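Local coordinates for protein cysteine hydrolase (Staphylococcus aureus, PDB 6KUA) that probably hydrolyses nicotinamide to nicotinate and ammonia as a nicotinamidase of the isochorismatase-like cysteine hydrolase family, at residues F34-S37 with R38-F42; L89-T92 with I93-Q96. All blocks are in the same frame, centred on the assembly; numbering follows the deposited sequence.

Interaction 1 (F34-S37 with R38-F42)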
loop_
_atom_site.group_PDB
_atom_site.type_symbol
_atom_site.label_atom_id
_atom_site.label_comp_id
_atom_site.label_asym_id
_atom_site.label_seq_id
_atom_site.Cartn_x
_atom_site.Cartn_y
_atom_site.Cartn_z
ATOM N N PHE A 34 -14.514 29.131 -6.561
ATOM C CA PHE A 34 -14.915 28.267 -5.454
ATOM C C PHE A 34 -13.704 27.656 -4.754
ATOM O O PHE A 34 -13.683 27.534 -3.526
ATOM C CB PHE A 34 -15.847 27.172 -5.961
ATOM C CG PHE A 34 -16.402 26.297 -4.875
ATOM C CD1 PHE A 34 -15.738 25.136 -4.490
ATOM C CD2 PHE A 34 -17.585 26.633 -4.242
ATOM C CE1 PHE A 34 -16.253 24.321 -3.493
ATOM C CE2 PHE A 34 -18.108 25.828 -3.242
ATOM C CZ PHE A 34 -17.440 24.670 -2.867
ATOM N N ILE A 35 -12.695 27.261 -5.518
ATOM C CA ILE A 35 -11.497 26.682 -4.918
ATOM C C ILE A 35 -10.772 27.718 -4.062
ATOM O O ILE A 35 -10.355 27.427 -2.931
ATOM C CB ILE A 35 -10.596 26.098 -6.021
ATOM C CG1 ILE A 35 -11.277 24.893 -6.685
ATOM C CG2 ILE A 35 -9.264 25.678 -5.462
ATOM C CD1 ILE A 35 -10.396 24.206 -7.709
ATOM N N VAL A 36 -10.626 28.945 -4.582
ATOM C CA VAL A 36 -9.991 30.031 -3.837
ATOM C C VAL A 36 -10.696 30.237 -2.507
ATOM O O VAL A 36 -10.056 30.404 -1.459
ATOM C CB VAL A 36 -9.984 31.325 -4.685
ATOM C CG1 VAL A 36 -9.603 32.530 -3.851
ATOM C CG2 VAL A 36 -9.052 31.182 -5.882
ATOM N N SER A 37 -12.025 30.189 -2.513
ATOM C CA SER A 37 -12.739 30.362 -1.264
ATOM C C SER A 37 -12.654 29.136 -0.360
ATOM O O SER A 37 -12.796 29.280 0.859
ATOM C CB SER A 37 -14.198 30.738 -1.543
ATOM O OG SER A 37 -15.020 29.594 -1.640
ATOM N N ARG A 38 -12.422 27.937 -0.902
ATOM C CA ARG A 38 -12.223 26.799 -0.003
ATOM C C ARG A 38 -10.864 26.889 0.675
ATOM O O ARG A 38 -10.730 26.571 1.861
ATOM C CB ARG A 38 -12.350 25.466 -0.754
ATOM C CG ARG A 38 -13.704 25.197 -1.390
ATOM C CD ARG A 38 -14.865 25.484 -0.452
ATOM N NE ARG A 38 -14.832 24.606 0.708
ATOM C CZ ARG A 38 -15.148 24.976 1.943
ATOM N NH1 ARG A 38 -15.536 26.224 2.190
ATOM N NH2 ARG A 38 -15.071 24.091 2.930
ATOM N N ILE A 39 -9.849 27.331 -0.068
ATOM C CA ILE A 39 -8.513 27.496 0.498
ATOM C C ILE A 39 -8.547 28.515 1.629
ATOM O O ILE A 39 -8.001 28.285 2.715
ATOM C CB ILE A 39 -7.512 27.897 -0.602
ATOM C CG1 ILE A 39 -7.398 26.782 -1.642
ATOM C CG2 ILE A 39 -6.134 28.202 -0.006
ATOM C CD1 ILE A 39 -6.635 27.189 -2.879
ATOM N N ASN A 40 -9.219 29.646 1.402
ATOM C CA ASN A 40 -9.315 30.662 2.443
ATOM C C ASN A 40 -10.061 30.134 3.656
ATOM O O ASN A 40 -9.694 30.439 4.797
ATOM C CB ASN A 40 -9.995 31.915 1.897
ATOM C CG ASN A 40 -9.058 32.751 1.054
ATOM O OD1 ASN A 40 -7.912 32.963 1.426
ATOM N ND2 ASN A 40 -9.533 33.218 -0.091
ATOM N N ASP A 41 -11.109 29.338 3.435
ATOM C CA ASP A 41 -11.842 28.753 4.555
ATOM C C ASP A 41 -10.923 27.908 5.432
ATOM O O ASP A 41 -10.827 28.119 6.644
ATOM C CB ASP A 41 -13.004 27.906 4.034
ATOM C CG ASP A 41 -13.957 27.481 5.142
ATOM O OD1 ASP A 41 -14.862 28.268 5.479
ATOM O OD2 ASP A 41 -13.814 26.359 5.677
ATOM N N PHE A 42 -10.248 26.931 4.828
ATOM C CA PHE A 42 -9.328 26.083 5.581
ATOM C C PHE A 42 -8.215 26.899 6.221
ATOM O O PHE A 42 -7.852 26.661 7.375
ATOM C CB PHE A 42 -8.744 25.004 4.662
ATOM C CG PHE A 42 -9.661 23.821 4.468
ATOM C CD1 PHE A 42 -10.814 23.938 3.690
ATOM C CD2 PHE A 42 -9.391 22.605 5.086
ATOM C CE1 PHE A 42 -11.668 22.859 3.518
ATOM C CE2 PHE A 42 -10.247 21.514 4.915
ATOM C CZ PHE A 42 -11.385 21.648 4.130
HETATM O O HOH W 1 -16.437 28.329 0.761
#

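Interaction 2 (L89-T92 with I93-Q96)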
loop_
_atom_site.group_PDB
_atom_site.type_symbol
_atom_site.label_atom_id
_atom_site.label_comp_id
_atom_site.label_asym_id
_atom_site.label_seq_id
_atom_site.Cartn_x
_atom_site.Cartn_y
_atom_site.Cartn_z
ATOM N N LEU A 89 -2.889 32.876 -4.906
ATOM C CA LEU A 89 -3.063 32.661 -3.474
ATOM C C LEU A 89 -1.966 31.760 -2.924
ATOM O O LEU A 89 -1.426 32.019 -1.841
ATOM C CB LEU A 89 -4.449 32.070 -3.202
ATOM C CG LEU A 89 -4.881 31.786 -1.765
ATOM C CD1 LEU A 89 -4.572 32.971 -0.858
ATOM C CD2 LEU A 89 -6.366 31.453 -1.722
ATOM N N TYR A 90 -1.591 30.722 -3.678
ATOM C CA TYR A 90 -0.593 29.778 -3.189
ATOM C C TYR A 90 0.742 30.467 -2.935
ATOM O O TYR A 90 1.408 30.182 -1.933
ATOM C CB TYR A 90 -0.424 28.623 -4.181
ATOM C CG TYR A 90 0.751 27.713 -3.854
ATOM C CD1 TYR A 90 0.653 26.743 -2.857
ATOM C CD2 TYR A 90 1.960 27.826 -4.536
ATOM C CE1 TYR A 90 1.728 25.917 -2.545
ATOM C CE2 TYR A 90 3.037 27.001 -4.233
ATOM C CZ TYR A 90 2.913 26.048 -3.243
ATOM O OH TYR A 90 3.970 25.223 -2.936
ATOM N N GLU A 91 1.144 31.387 -3.823
ATOM C CA GLU A 91 2.401 32.109 -3.630
ATOM C C GLU A 91 2.447 32.835 -2.288
ATOM O O GLU A 91 3.515 32.926 -1.674
ATOM C CB GLU A 91 2.630 33.109 -4.772
ATOM C CG GLU A 91 2.704 32.495 -6.167
ATOM C CD GLU A 91 3.635 31.288 -6.252
ATOM O OE1 GLU A 91 3.296 30.321 -6.984
ATOM O OE2 GLU A 91 4.701 31.308 -5.589
ATOM N N THR A 92 1.314 33.338 -1.807
ATOM C CA THR A 92 1.297 34.084 -0.553
ATOM C C THR A 92 1.147 33.211 0.689
ATOM O O THR A 92 1.267 33.739 1.799
ATOM C CB THR A 92 0.167 35.124 -0.544
ATOM O OG1 THR A 92 -1.035 34.522 -0.051
ATOM C CG2 THR A 92 -0.079 35.681 -1.937
ATOM N N ILE A 93 0.870 31.911 0.556
ATOM C CA ILE A 93 0.711 31.051 1.726
ATOM C C ILE A 93 1.647 29.849 1.713
ATOM O O ILE A 93 1.655 29.078 2.679
ATOM C CB ILE A 93 -0.754 30.588 1.910
ATOM C CG1 ILE A 93 -1.253 29.780 0.702
ATOM C CG2 ILE A 93 -1.678 31.770 2.159
ATOM C CD1 ILE A 93 -2.597 29.112 0.954
ATOM N N LYS A 94 2.469 29.686 0.678
ATOM C CA LYS A 94 3.186 28.426 0.502
ATOM C C LYS A 94 4.215 28.141 1.596
ATOM O O LYS A 94 4.573 26.974 1.790
ATOM C CB LYS A 94 3.862 28.392 -0.864
ATOM C CG LYS A 94 4.624 29.650 -1.218
ATOM C CD LYS A 94 5.318 29.487 -2.557
ATOM C CE LYS A 94 6.689 30.134 -2.555
ATOM N NZ LYS A 94 7.245 30.215 -3.930
ATOM N N ALA A 95 4.688 29.153 2.327
ATOM C CA ALA A 95 5.626 28.888 3.415
ATOM C C ALA A 95 4.946 28.480 4.721
ATOM O O ALA A 95 5.639 28.085 5.667
ATOM C CB ALA A 95 6.506 30.115 3.670
ATOM N N GLN A 96 3.619 28.554 4.798
ATOM C CA GLN A 96 2.929 28.252 6.036
ATOM C C GLN A 96 2.976 26.756 6.351
ATOM O O GLN A 96 2.993 25.916 5.447
ATOM C CB GLN A 96 1.480 28.720 5.958
ATOM C CG GLN A 96 1.331 30.211 5.666
ATOM C CD GLN A 96 -0.127 30.649 5.644
ATOM O OE1 GLN A 96 -0.431 31.801 5.333
ATOM N NE2 GLN A 96 -1.039 29.722 5.972
HETATM O O HOH W 2 3.930 24.487 0.217
#

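Interaction 1 (F34-S37 with R38-F42)
The side chains of F34 and R38, one helical turn apart, run side by side and point the same way, with the ring and guanidinium planes 43° apart; the guanidinium comes only obliquely to F34 CZ. The methylenes of R38 do the touching: CG comes obliquely to the ring, 3.4 Å from F34 CE1, and CD continues past it, 3.6 Å from F34 CZ. With CG of F34 anti to its backbone N (chi1 -175°), the ring is carried along the helix to meet them. At the edge of the guanidinium and in its plane sits a water, which accepts from R38 NH1 at 2.7 Å and is also hydrogen-bonded to S37 OG, bridging R38 to the adjacent S37. R38 reaches this place by bending at chi2 and chi3; its NE pairs with E128, while its link from NH2 to D41 OD2 is long (3.8 Å), D41 having R4 as its other partner. Beneath the side chains run the i to i+4 backbone bonds, from R38 N to F34 O through D41 N to S37 O; that of I39 N to I35 O is 2.9 Å long. On the buried side, I35 CG2 meets I39 CD1 at 4.0 Å. Helix 32-44 thus lays I39 and F42 on strands 4-9 and 48-54 of the parallel sheet, while I35, V36 and I39 also touch helix 84-93.

Interaction 2 (L89-T92 with I93-Q96)
I93 packs its CG2 against L89 CD1 at 4.3 Å, one turn back. Its CG1 stands between the backbone N and the carbonyl carbon (chi1 61°), which folds that branch back to 3.4 Å from L89 O. I93 N donates to Y90 O at 3.1 Å, from well above the carbonyl plane, and only weakly to L89 O. That same L89 oxygen takes a bond from T92 OG1, lying in the carbonyl plane on a lone pair, so the T92 hydroxyl helps satisfy that carbonyl. K94 follows: its side chain and that of Y90 cross at about a right angle, and K94 CB rests over one face of the ring, toward its rim, as a CH-pi contact 3.7 Å from the centroid. Farther out, K94 NZ forms a salt bridge with E91 OE2 (3.2 Å), met nearly along the C-O axis. A water donating to K94 O also hydrogen-bonds Y90 OH. Q96 closes a type I turn, its N bonded to I93 O at 2.9 Å, while its NE2 reaches N43 and N98. The arrangement is a helix C-terminus running through a beta turn toward strand 99-104, a helix-to-strand connection of the alpha/beta isochorismatase fold.

Overall arrangement
Interaction 1 lies within helix 32-44, on strands 4-9 and 48-54; interaction 2 spans the last part of helix 84-93 and the loop after it, beside the outermost strand 99-104. Their centres are about 13 Å apart. Where they meet, I39 of interaction 1 makes the main link: its CG2 lies 3.7 Å from L89 CD2 and 3.8 Å from I93 CD1. L89 CD2 also approaches N40 OD1 at 3.8 Å, toward the exposed N40. Interaction 1 is the more interior, about 11 Å from the chain centre to its own centre, against about 16 Å for interaction 2. Both are structural packing within the domain, and neither includes a ligand of the zinc ion.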